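Local coordinates for CRISPR-associated endonuclease Cas9 (Campylobacter jejuni subsp. jejuni serotype O:2, PDB 5X2H), which uses a guide RNA to recognise matching DNA of invading mobile genetic elements and, as the full-length enzyme, cleaves both strands with its RuvC-like and HNH nuclease domains, at residues A[73-77]-A[231-236]; A[111-115]-A[209-213]; A[114-120]-A[216-222]; A[166-170]-A[205-209]. One frame throughout, in Å; residues are numbered along the deposited sequence.

Contact 1 (A[73-77]-A[231-236]); sequences HLKHL and EVLSVA. With nucleotides of chain B.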
# COMPACT_ATOMS: atom_id res chain seq x y z
N HIS A 73 -4.49 29.63 -9.77
CA HIS A 73 -3.36 30.51 -10.06
C HIS A 73 -3.52 31.17 -11.42
O HIS A 73 -3.27 32.38 -11.56
CB HIS A 73 -2.06 29.72 -9.98
CG HIS A 73 -0.83 30.57 -9.91
ND1 HIS A 73 0.39 30.08 -9.50
CD2 HIS A 73 -0.63 31.88 -10.20
CE1 HIS A 73 1.28 31.05 -9.53
NE2 HIS A 73 0.69 32.15 -9.96
N LEU A 74 -3.95 30.41 -12.42
CA LEU A 74 -4.17 31.00 -13.74
C LEU A 74 -5.34 31.98 -13.71
O LEU A 74 -5.27 33.05 -14.34
CB LEU A 74 -4.41 29.90 -14.77
CG LEU A 74 -3.23 28.96 -14.96
CD1 LEU A 74 -3.62 27.80 -15.84
CD2 LEU A 74 -2.05 29.69 -15.54
N LYS A 75 -6.41 31.65 -12.99
CA LYS A 75 -7.53 32.57 -12.86
C LYS A 75 -7.10 33.88 -12.21
O LYS A 75 -7.62 34.95 -12.55
CB LYS A 75 -8.66 31.92 -12.06
CG LYS A 75 -9.35 30.78 -12.80
CD LYS A 75 -10.32 30.01 -11.90
CE LYS A 75 -10.96 28.85 -12.65
NZ LYS A 75 -11.83 28.01 -11.78
N HIS A 76 -6.14 33.82 -11.27
CA HIS A 76 -5.58 35.05 -10.71
C HIS A 76 -4.82 35.83 -11.78
O HIS A 76 -4.98 37.04 -11.91
CB HIS A 76 -4.66 34.73 -9.53
CG HIS A 76 -5.38 34.48 -8.25
ND1 HIS A 76 -6.21 35.41 -7.66
CD2 HIS A 76 -5.38 33.41 -7.42
CE1 HIS A 76 -6.69 34.93 -6.53
NE2 HIS A 76 -6.20 33.71 -6.36
N LEU A 77 -3.97 35.13 -12.55
CA LEU A 77 -3.19 35.80 -13.58
C LEU A 77 -4.10 36.40 -14.65
O LEU A 77 -3.88 37.52 -15.12
CB LEU A 77 -2.20 34.83 -14.21
CG LEU A 77 -1.14 34.21 -13.29
CD1 LEU A 77 -0.33 33.17 -14.04
CD2 LEU A 77 -0.23 35.28 -12.70
N GLU A 231 4.51 33.50 -17.21
CA GLU A 231 3.87 32.96 -16.01
C GLU A 231 2.81 31.93 -16.36
O GLU A 231 2.72 30.89 -15.71
CB GLU A 231 3.27 34.10 -15.18
CG GLU A 231 4.27 34.83 -14.31
CD GLU A 231 3.63 35.43 -13.08
OE1 GLU A 231 3.22 36.61 -13.12
OE2 GLU A 231 3.51 34.70 -12.07
N VAL A 232 2.00 32.21 -17.38
CA VAL A 232 0.93 31.28 -17.76
C VAL A 232 1.51 29.94 -18.19
O VAL A 232 1.04 28.88 -17.78
CB VAL A 232 0.05 31.90 -18.86
CG1 VAL A 232 -0.81 30.84 -19.52
CG2 VAL A 232 -0.80 33.02 -18.29
N LEU A 233 2.57 29.97 -19.01
CA LEU A 233 3.16 28.73 -19.49
C LEU A 233 3.80 27.93 -18.36
O LEU A 233 3.61 26.72 -18.27
CB LEU A 233 4.19 29.02 -20.59
CG LEU A 233 3.62 29.53 -21.91
CD1 LEU A 233 4.75 29.88 -22.87
CD2 LEU A 233 2.69 28.50 -22.53
N SER A 234 4.55 28.60 -17.48
CA SER A 234 5.22 27.88 -16.40
C SER A 234 4.23 27.33 -15.40
O SER A 234 4.40 26.21 -14.90
CB SER A 234 6.23 28.80 -15.71
OG SER A 234 5.59 29.90 -15.11
N VAL A 235 3.17 28.08 -15.09
CA VAL A 235 2.20 27.63 -14.10
C VAL A 235 1.35 26.48 -14.66
O VAL A 235 1.08 25.50 -13.96
CB VAL A 235 1.32 28.80 -13.63
CG1 VAL A 235 0.10 28.29 -12.88
CG2 VAL A 235 2.13 29.75 -12.74
N ALA A 236 0.93 26.59 -15.92
CA ALA A 236 0.04 25.58 -16.49
C ALA A 236 0.73 24.23 -16.65
O ALA A 236 0.07 23.19 -16.57
CB ALA A 236 -0.51 26.06 -17.83
P A B 63 -5.49 30.66 -4.37
OP1 A B 63 -6.35 31.87 -4.33
OP2 A B 63 -6.13 29.31 -4.32
O5' A B 63 -4.58 30.71 -5.68
C5' A B 63 -3.67 29.67 -5.98
C4' A B 63 -2.27 30.19 -6.21
O4' A B 63 -2.33 31.34 -7.09
C3' A B 63 -1.53 30.70 -4.97
O3' A B 63 -0.84 29.70 -4.22
C2' A B 63 -0.57 31.73 -5.55
O2' A B 63 0.59 31.11 -6.08
C1' A B 63 -1.38 32.31 -6.71
N9 A B 63 -2.09 33.54 -6.33
C8 A B 63 -2.91 33.76 -5.25
N7 A B 63 -3.40 34.97 -5.19
C5 A B 63 -2.87 35.60 -6.31
C6 A B 63 -3.02 36.89 -6.81
N6 A B 63 -3.77 37.82 -6.22
N1 A B 63 -2.35 37.20 -7.95
C2 A B 63 -1.60 36.26 -8.53
N3 A B 63 -1.39 35.00 -8.15
C4 A B 63 -2.06 34.73 -7.02
P A B 46 -13.39 24.68 -13.33
OP1 A B 46 -12.34 25.59 -12.80
OP2 A B 46 -13.01 23.39 -13.97
O5' A B 46 -14.39 24.36 -12.14
C5' A B 46 -14.96 25.41 -11.37
C4' A B 46 -16.03 24.88 -10.44
O4' A B 46 -17.16 24.40 -11.22
C3' A B 46 -15.63 23.68 -9.60
O3' A B 46 -14.88 24.03 -8.46
C2' A B 46 -16.98 23.06 -9.27
O2' A B 46 -17.63 23.78 -8.24
C1' A B 46 -17.74 23.28 -10.58
N9 A B 46 -17.62 22.11 -11.47
C8 A B 46 -16.78 21.93 -12.54
N7 A B 46 -16.92 20.76 -13.13
C5 A B 46 -17.92 20.14 -12.39
C6 A B 46 -18.54 18.88 -12.51
N6 A B 46 -18.23 17.97 -13.44
N1 A B 46 -19.50 18.57 -11.61
C2 A B 46 -19.81 19.47 -10.67
N3 A B 46 -19.31 20.68 -10.46
C4 A B 46 -18.35 20.96 -11.37

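Contact 2 (A[111-115]-A[209-213]); sequences RFRAL and ELKLI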
# COMPACT_ATOMS: atom_id res chain seq x y z
N ARG A 111 -10.36 28.04 -29.91
CA ARG A 111 -8.97 27.71 -30.18
C ARG A 111 -8.67 27.65 -31.67
O ARG A 111 -7.51 27.79 -32.07
CB ARG A 111 -8.60 26.39 -29.50
CG ARG A 111 -8.38 26.53 -28.00
CD ARG A 111 -8.54 25.20 -27.28
NE ARG A 111 -7.54 24.21 -27.68
CZ ARG A 111 -7.49 22.97 -27.22
NH1 ARG A 111 -8.39 22.55 -26.34
NH2 ARG A 111 -6.55 22.14 -27.64
N PHE A 112 -9.69 27.43 -32.51
CA PHE A 112 -9.47 27.52 -33.95
C PHE A 112 -9.44 28.97 -34.42
O PHE A 112 -8.61 29.33 -35.27
CB PHE A 112 -10.54 26.73 -34.71
CG PHE A 112 -10.48 26.93 -36.20
CD1 PHE A 112 -9.41 26.44 -36.94
CD2 PHE A 112 -11.49 27.60 -36.87
CE1 PHE A 112 -9.35 26.63 -38.31
CE2 PHE A 112 -11.44 27.79 -38.24
CZ PHE A 112 -10.36 27.30 -38.96
N ARG A 113 -10.34 29.81 -33.89
CA ARG A 113 -10.33 31.22 -34.25
C ARG A 113 -9.00 31.88 -33.90
O ARG A 113 -8.53 32.77 -34.61
CB ARG A 113 -11.46 31.96 -33.53
CG ARG A 113 -12.86 31.55 -33.92
CD ARG A 113 -13.85 32.39 -33.13
NE ARG A 113 -15.24 32.05 -33.40
CZ ARG A 113 -16.27 32.58 -32.76
NH1 ARG A 113 -16.07 33.48 -31.81
NH2 ARG A 113 -17.51 32.22 -33.07
N ALA A 114 -8.39 31.45 -32.79
CA ALA A 114 -7.15 32.06 -32.32
C ALA A 114 -6.03 31.97 -33.35
O ALA A 114 -5.07 32.75 -33.28
CB ALA A 114 -6.70 31.40 -31.01
N LEU A 115 -6.12 31.04 -34.30
CA LEU A 115 -5.14 30.94 -35.37
C LEU A 115 -5.43 31.88 -36.53
O LEU A 115 -4.62 31.96 -37.45
CB LEU A 115 -5.08 29.50 -35.88
CG LEU A 115 -5.06 28.39 -34.83
CD1 LEU A 115 -5.12 27.02 -35.48
CD2 LEU A 115 -3.83 28.51 -33.94
N GLU A 209 0.59 24.42 -28.68
CA GLU A 209 -0.59 25.16 -29.11
C GLU A 209 -0.72 26.48 -28.35
O GLU A 209 -0.91 27.54 -28.96
CB GLU A 209 -1.85 24.32 -28.93
CG GLU A 209 -3.12 25.05 -29.33
CD GLU A 209 -4.38 24.22 -29.11
OE1 GLU A 209 -5.49 24.78 -29.23
OE2 GLU A 209 -4.25 23.01 -28.81
N LEU A 210 -0.60 26.43 -27.02
CA LEU A 210 -0.70 27.65 -26.23
C LEU A 210 0.41 28.64 -26.56
O LEU A 210 0.19 29.86 -26.52
CB LEU A 210 -0.70 27.31 -24.74
CG LEU A 210 -1.11 28.44 -23.80
CD1 LEU A 210 -2.40 29.10 -24.27
CD2 LEU A 210 -1.28 27.90 -22.38
N LYS A 211 1.61 28.15 -26.90
CA LYS A 211 2.66 29.05 -27.37
C LYS A 211 2.28 29.66 -28.72
O LYS A 211 2.51 30.85 -28.95
CB LYS A 211 3.99 28.31 -27.48
CG LYS A 211 4.60 27.92 -26.15
CD LYS A 211 5.96 27.25 -26.35
CE LYS A 211 6.60 26.89 -25.02
NZ LYS A 211 7.88 26.16 -25.20
N LEU A 212 1.70 28.86 -29.61
CA LEU A 212 1.30 29.36 -30.92
C LEU A 212 0.15 30.36 -30.80
O LEU A 212 0.12 31.37 -31.51
CB LEU A 212 0.91 28.20 -31.83
CG LEU A 212 0.36 28.56 -33.21
CD1 LEU A 212 1.43 29.24 -34.06
CD2 LEU A 212 -0.19 27.33 -33.91
N ILE A 213 -0.80 30.09 -29.90
CA ILE A 213 -1.94 30.98 -29.74
C ILE A 213 -1.48 32.35 -29.23
O ILE A 213 -1.96 33.39 -29.70
CB ILE A 213 -2.99 30.35 -28.81
CG1 ILE A 213 -3.66 29.16 -29.49
CG2 ILE A 213 -4.02 31.38 -28.38
CD1 ILE A 213 -4.64 28.41 -28.61

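Contact 3 (A[114-120]-A[216-222]); sequences ALNELLS and KQREFGF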
# COMPACT_ATOMS: atom_id res chain seq x y z
N ALA A 114 -8.39 31.45 -32.79
CA ALA A 114 -7.15 32.06 -32.32
C ALA A 114 -6.03 31.97 -33.35
O ALA A 114 -5.07 32.75 -33.28
CB ALA A 114 -6.70 31.40 -31.01
N LEU A 115 -6.12 31.04 -34.30
CA LEU A 115 -5.14 30.94 -35.37
C LEU A 115 -5.43 31.88 -36.53
O LEU A 115 -4.62 31.96 -37.45
CB LEU A 115 -5.08 29.50 -35.88
CG LEU A 115 -5.06 28.39 -34.83
CD1 LEU A 115 -5.12 27.02 -35.48
CD2 LEU A 115 -3.83 28.51 -33.94
N ASN A 116 -6.56 32.60 -36.50
CA ASN A 116 -6.97 33.40 -37.66
C ASN A 116 -7.45 34.80 -37.32
O ASN A 116 -7.38 35.67 -38.20
CB ASN A 116 -8.07 32.67 -38.44
CG ASN A 116 -7.68 31.25 -38.80
OD1 ASN A 116 -6.96 31.02 -39.77
ND2 ASN A 116 -8.17 30.29 -38.02
N GLU A 117 -7.94 35.07 -36.12
CA GLU A 117 -8.47 36.39 -35.80
C GLU A 117 -8.20 36.72 -34.34
O GLU A 117 -7.81 35.85 -33.55
CB GLU A 117 -9.97 36.47 -36.10
CG GLU A 117 -10.84 35.85 -35.01
CD GLU A 117 -12.24 35.53 -35.50
OE1 GLU A 117 -12.38 35.17 -36.69
OE2 GLU A 117 -13.19 35.63 -34.70
N LEU A 118 -8.40 37.98 -34.00
CA LEU A 118 -8.22 38.43 -32.62
C LEU A 118 -9.31 37.86 -31.72
O LEU A 118 -10.49 37.86 -32.08
CB LEU A 118 -8.23 39.96 -32.56
CG LEU A 118 -8.22 40.60 -31.16
CD1 LEU A 118 -6.95 40.24 -30.40
CD2 LEU A 118 -8.37 42.11 -31.27
N LEU A 119 -8.90 37.36 -30.56
CA LEU A 119 -9.85 36.87 -29.57
C LEU A 119 -10.21 37.97 -28.58
O LEU A 119 -9.39 38.85 -28.27
CB LEU A 119 -9.28 35.68 -28.81
CG LEU A 119 -9.11 34.35 -29.55
CD1 LEU A 119 -8.67 33.27 -28.58
CD2 LEU A 119 -10.40 33.96 -30.25
N SER A 120 -11.44 37.93 -28.10
CA SER A 120 -11.80 38.70 -26.92
C SER A 120 -11.02 38.18 -25.72
O SER A 120 -10.65 37.00 -25.66
CB SER A 120 -13.30 38.60 -26.65
OG SER A 120 -13.60 38.86 -25.29
N LYS A 216 0.18 34.08 -32.20
CA LYS A 216 -0.79 34.51 -33.21
C LYS A 216 -1.64 35.66 -32.71
O LYS A 216 -1.93 36.60 -33.46
CB LYS A 216 -1.66 33.32 -33.63
CG LYS A 216 -0.92 32.29 -34.47
CD LYS A 216 -1.03 32.59 -35.96
CE LYS A 216 0.17 32.03 -36.72
NZ LYS A 216 -0.06 31.98 -38.19
N GLN A 217 -2.07 35.60 -31.45
CA GLN A 217 -2.80 36.73 -30.87
C GLN A 217 -1.92 37.97 -30.80
O GLN A 217 -2.42 39.10 -30.88
CB GLN A 217 -3.32 36.37 -29.48
CG GLN A 217 -4.45 35.36 -29.49
CD GLN A 217 -5.63 35.83 -30.32
OE1 GLN A 217 -6.37 36.72 -29.91
NE2 GLN A 217 -5.80 35.23 -31.49
N ARG A 218 -0.61 37.78 -30.63
CA ARG A 218 0.32 38.90 -30.67
C ARG A 218 0.31 39.57 -32.04
O ARG A 218 0.30 40.80 -32.15
CB ARG A 218 1.72 38.41 -30.31
CG ARG A 218 2.71 39.49 -29.91
CD ARG A 218 3.92 38.83 -29.28
NE ARG A 218 3.53 38.01 -28.13
CZ ARG A 218 4.16 36.90 -27.75
NH1 ARG A 218 5.22 36.47 -28.42
NH2 ARG A 218 3.72 36.23 -26.70
N GLU A 219 0.29 38.76 -33.11
CA GLU A 219 0.26 39.32 -34.46
C GLU A 219 -1.06 40.01 -34.75
O GLU A 219 -1.10 40.95 -35.56
CB GLU A 219 0.50 38.21 -35.48
CG GLU A 219 1.81 37.46 -35.28
CD GLU A 219 1.90 36.20 -36.13
OE1 GLU A 219 0.92 35.90 -36.86
OE2 GLU A 219 2.94 35.51 -36.06
N PHE A 220 -2.14 39.59 -34.10
CA PHE A 220 -3.47 40.15 -34.34
C PHE A 220 -3.76 41.39 -33.50
O PHE A 220 -4.83 41.98 -33.65
CB PHE A 220 -4.54 39.09 -34.09
CG PHE A 220 -4.47 37.93 -35.04
CD1 PHE A 220 -4.09 38.13 -36.36
CD2 PHE A 220 -4.77 36.65 -34.62
CE1 PHE A 220 -4.02 37.07 -37.24
CE2 PHE A 220 -4.70 35.58 -35.50
CZ PHE A 220 -4.32 35.79 -36.81
N GLY A 221 -2.84 41.79 -32.62
CA GLY A 221 -2.99 43.01 -31.86
C GLY A 221 -3.33 42.83 -30.40
O GLY A 221 -3.52 43.84 -29.70
N PHE A 222 -3.42 41.60 -29.90
CA PHE A 222 -3.66 41.39 -28.48
C PHE A 222 -2.44 41.84 -27.69
O PHE A 222 -1.31 41.44 -27.99
CB PHE A 222 -3.98 39.92 -28.19
CG PHE A 222 -4.85 39.71 -26.98
CD1 PHE A 222 -4.38 39.99 -25.71
CD2 PHE A 222 -6.14 39.21 -27.12
CE1 PHE A 222 -5.17 39.79 -24.60
CE2 PHE A 222 -6.94 39.00 -26.01
CZ PHE A 222 -6.46 39.30 -24.75

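Contact 4 (A[166-170]-A[205-209]); sequences QSVGE and FLKDE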
# COMPACT_ATOMS: atom_id res chain seq x y z
N GLN A 166 -2.29 22.73 -37.74
CA GLN A 166 -1.46 23.71 -37.03
C GLN A 166 -1.37 23.38 -35.55
O GLN A 166 -0.28 23.40 -34.97
CB GLN A 166 -2.04 25.11 -37.22
CG GLN A 166 -2.03 25.63 -38.64
CD GLN A 166 -2.03 27.14 -38.70
OE1 GLN A 166 -1.03 27.78 -38.37
NE2 GLN A 166 -3.16 27.72 -39.09
N SER A 167 -2.50 23.07 -34.92
CA SER A 167 -2.56 22.92 -33.48
C SER A 167 -3.47 21.76 -33.11
O SER A 167 -4.25 21.27 -33.94
CB SER A 167 -3.05 24.21 -32.81
OG SER A 167 -4.43 24.41 -33.04
N VAL A 168 -3.37 21.34 -31.85
CA VAL A 168 -4.28 20.33 -31.32
C VAL A 168 -5.72 20.84 -31.37
O VAL A 168 -6.65 20.09 -31.69
CB VAL A 168 -3.86 19.93 -29.90
CG1 VAL A 168 -4.93 19.07 -29.24
CG2 VAL A 168 -2.52 19.21 -29.91
N GLY A 169 -5.91 22.12 -31.06
CA GLY A 169 -7.25 22.69 -31.07
C GLY A 169 -7.93 22.57 -32.42
O GLY A 169 -9.08 22.13 -32.51
N GLU A 170 -7.23 22.95 -33.48
CA GLU A 170 -7.79 22.82 -34.82
C GLU A 170 -8.08 21.36 -35.16
O GLU A 170 -9.10 21.04 -35.78
CB GLU A 170 -6.85 23.43 -35.86
CG GLU A 170 -7.32 23.27 -37.30
CD GLU A 170 -6.29 23.71 -38.31
OE1 GLU A 170 -5.12 23.94 -37.92
OE2 GLU A 170 -6.64 23.82 -39.50
N PHE A 205 2.48 18.71 -27.21
CA PHE A 205 1.74 19.31 -28.31
C PHE A 205 0.77 20.38 -27.82
O PHE A 205 0.55 21.38 -28.51
CB PHE A 205 0.99 18.24 -29.11
CG PHE A 205 1.90 17.35 -29.92
CD1 PHE A 205 2.65 17.88 -30.95
CD2 PHE A 205 1.98 16.00 -29.65
CE1 PHE A 205 3.48 17.06 -31.70
CE2 PHE A 205 2.81 15.18 -30.39
CZ PHE A 205 3.57 15.71 -31.42
N LEU A 206 0.18 20.19 -26.64
CA LEU A 206 -0.71 21.21 -26.09
C LEU A 206 0.07 22.41 -25.59
O LEU A 206 -0.45 23.54 -25.61
CB LEU A 206 -1.57 20.60 -24.98
CG LEU A 206 -2.65 19.64 -25.48
CD1 LEU A 206 -2.80 18.47 -24.55
CD2 LEU A 206 -3.98 20.36 -25.63
N LYS A 207 1.31 22.21 -25.14
CA LYS A 207 2.17 23.35 -24.84
C LYS A 207 2.54 24.10 -26.11
O LYS A 207 2.64 25.33 -26.09
CB LYS A 207 3.42 22.89 -24.10
CG LYS A 207 4.25 24.02 -23.51
CD LYS A 207 5.39 23.50 -22.65
CE LYS A 207 6.10 24.63 -21.93
NZ LYS A 207 7.14 24.12 -21.00
N ASP A 208 2.72 23.38 -27.22
CA ASP A 208 2.99 24.05 -28.50
C ASP A 208 1.81 24.89 -28.94
O ASP A 208 1.99 25.96 -29.52
CB ASP A 208 3.34 23.01 -29.57
CG ASP A 208 4.62 22.26 -29.26
OD1 ASP A 208 5.49 22.81 -28.56
OD2 ASP A 208 4.75 21.10 -29.72
N GLU A 209 0.59 24.42 -28.68
CA GLU A 209 -0.59 25.16 -29.11
C GLU A 209 -0.72 26.48 -28.35
O GLU A 209 -0.91 27.54 -28.96
CB GLU A 209 -1.85 24.32 -28.93
CG GLU A 209 -3.12 25.05 -29.33
CD GLU A 209 -4.38 24.22 -29.11
OE1 GLU A 209 -5.49 24.78 -29.23
OE2 GLU A 209 -4.25 23.01 -28.81

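Contact 1 (A[73-77]-A[231-236])
A histidine ring here is covered on both faces, by protein on one and by RNA on the other. Val-235 CG2 sits 3.8 Å from the centroid of the His-73 ring, 21° off its normal, a CH-pi contact; over the opposite face lies O4' of A63 of chain B, the sgRNA. O4' of A63 of chain B is also 3.3 Å from His-73 CA. The segments 73-77 and 231-236 run antiparallel (171°), their axes approaching to 10.2 Å, with no hydrogen bond between them. Their seam is apolar: Leu-74 CD2 touches Val-235 CG1 at 3.7 Å, Leu-74 CD1 lies 4.1 Å from Ala-236 CB, and Leu-77 CD1 reaches Val-232 CG2 at 4.3 Å. Leu-129 and Ala-132 of helix 121-133 close over Leu-74. Lys-75 and His-76 turn to RNA instead: Lys-75 NZ donates to OP1 of A46 of chain B at 2.7 Å, and His-76 NE2 to OP1 of A63 of chain B, also at 2.7 Å. Residues 73-77 lie on helix 51-82, the long helix that begins as the arginine-rich bridge helix of Cas9. The chemistry implies a divided helix, greasy toward helix 226-236 and polar or basic toward phosphates of the sgRNA.

Contact 2 (A[111-115]-A[209-213])
Two helices of an all-helical bundle, consistent with the recognition lobe of Cas9, meet here around a bidentate salt bridge. Arg-111 starts the segment. Its CA-to-CB bond points sideways, but the side chain bends round, with chi3 in the p well, so that the edge of the guanidinium meets the carboxylate of Glu-209: Arg-111 NE donates to Glu-209 OE1 at 2.6 Å and NH2 to OE2 at 2.7 Å. This is a side-on pair of two buried charges; Glu-209 OE2 also takes a weak bond from Gly-169 N, and Arg-111 NH1 gives a weak one to His-130 ND1. The aliphatic part of the same arginine is useful too, since Arg-111 CG lies 4.2 Å from Ile-213 CD1. Phe-112 points away from 209-213, and its ring meets that of Tyr-173. Next comes Ala-114, where the backbones draw closest, its CA 5.9 Å from the CA of Ile-213. The small methyl allows this, with Ala-114 CB 3.8 Å from Ile-213 CG2. Phe-124 and Val-127 of helix 121-133 also pack on Ile-213, so this isoleucine is wedged between two neighbours. Leu-115 closes the segment: its CD2 lies 4.5 Å from Ile-213 CG1 and, nearer, 3.8 Å from Leu-212 CD2.

Contact 3 (A[114-120]-A[216-222])
Gln-217 makes all three hydrogen bonds of this contact, each with the backbone of 114-120, just where its own helix finishes in a Schellman motif. Its NE2 donates to Glu-117 O at 2.9 Å and to Ala-114 O at 3.1 Å, and its OE1 accepts from Leu-119 N at 2.7 Å. One amide thus serves three peptide groups in a connection without regular secondary structure, between helices 107-113 and 121-133, holding its bend against helix 203-219. The Schellman turn follows: Gly-221 takes phi 106°, at which a CB would jam against the preceding carbonyl, and Phe-222 N returns to Gln-217 O at 2.9 Å. Outward from the polar centre, the two phenylalanines flanking this glycine do much of the packing. The Phe-220 ring has Glu-117 CA over one face and the carbonyl oxygens of Ala-114 and Leu-115 at its edge. Lys-216 contributes its aliphatic part, with CB 3.5 Å from Ala-114 O. Phe-222, whose ring also meets Phe-124 edge-to-face, turns its own edge to Leu-119 O, 3.3 Å from CE2. Leu-118 spans both aromatic residues: its CB is 4.1 Å from Phe-220 CB, and its CD1 is 3.5 Å from Phe-222 CD2.

Contact 4 (A[166-170]-A[205-209])
An N-capped helix start is set against the side of another helix in this all-helical region. Ser-167 is the N-cap of helix 168-175: its OG accepts from Glu-170 N at 3.2 Å. Glu-170 reaches back in turn, its OE1 taking a hydrogen bond from Gln-166 N at 3.1 Å, so two bonds tie Glu-170 to the residues just before the helix.

The polar link across the segments comes from Glu-209. Its OE2 accepts a weak hydrogen bond from Gly-169 N at 2.9 Å, with an N-H...acceptor angle of 127°. A carboxylate is well placed there, because the first turn of a helix presents amides with no helical partner. Its strongest partner, however, is Arg-111 of helix 107-113, which pairs with the same carboxylate. Glycine at 169 makes room, since a CB at that position would lie 2.3 Å from Glu-209 OE1, a clash.

Apolar packing centres on Val-168, which points at helix 203-219. Its CG2 meets Phe-205 CB at 3.7 Å and its CG1 meets Leu-206 CD2 at 3.9 Å. The ring of Phe-205 leads away, and that residue touches Glu-159 and Leu-162 of helix 150-162. Beside the cap the hydrocarbon part of Glu-209 joins the packing, with CG 3.6 Å from Ser-167 CB.

In the fold
Along the chain the contacts are nested: contact 1 closes the outermost loop, contacts 2 and 3 leave from neighbouring, overlapping segments inside it, and contact 4 lies within contact 3. No strand occurs among the 153 residues enclosed by contact 1. Helix 203-219 is the common element, meeting 166-170, 111-115 and 114-120 in turn along its length; contacts 2 and 4 have centres 7 Å apart, contacts 2 and 3 8 Å, and contacts 3 and 4 15 Å. The centre of contact 1 is about 17 to 19 Å from the centres of the others, joined to contact 2 through Leu-233 and Val-232 packing on helix 203-219. The bundle thereby connects to helix 51-82, whose residues 73-77 contact the RNA.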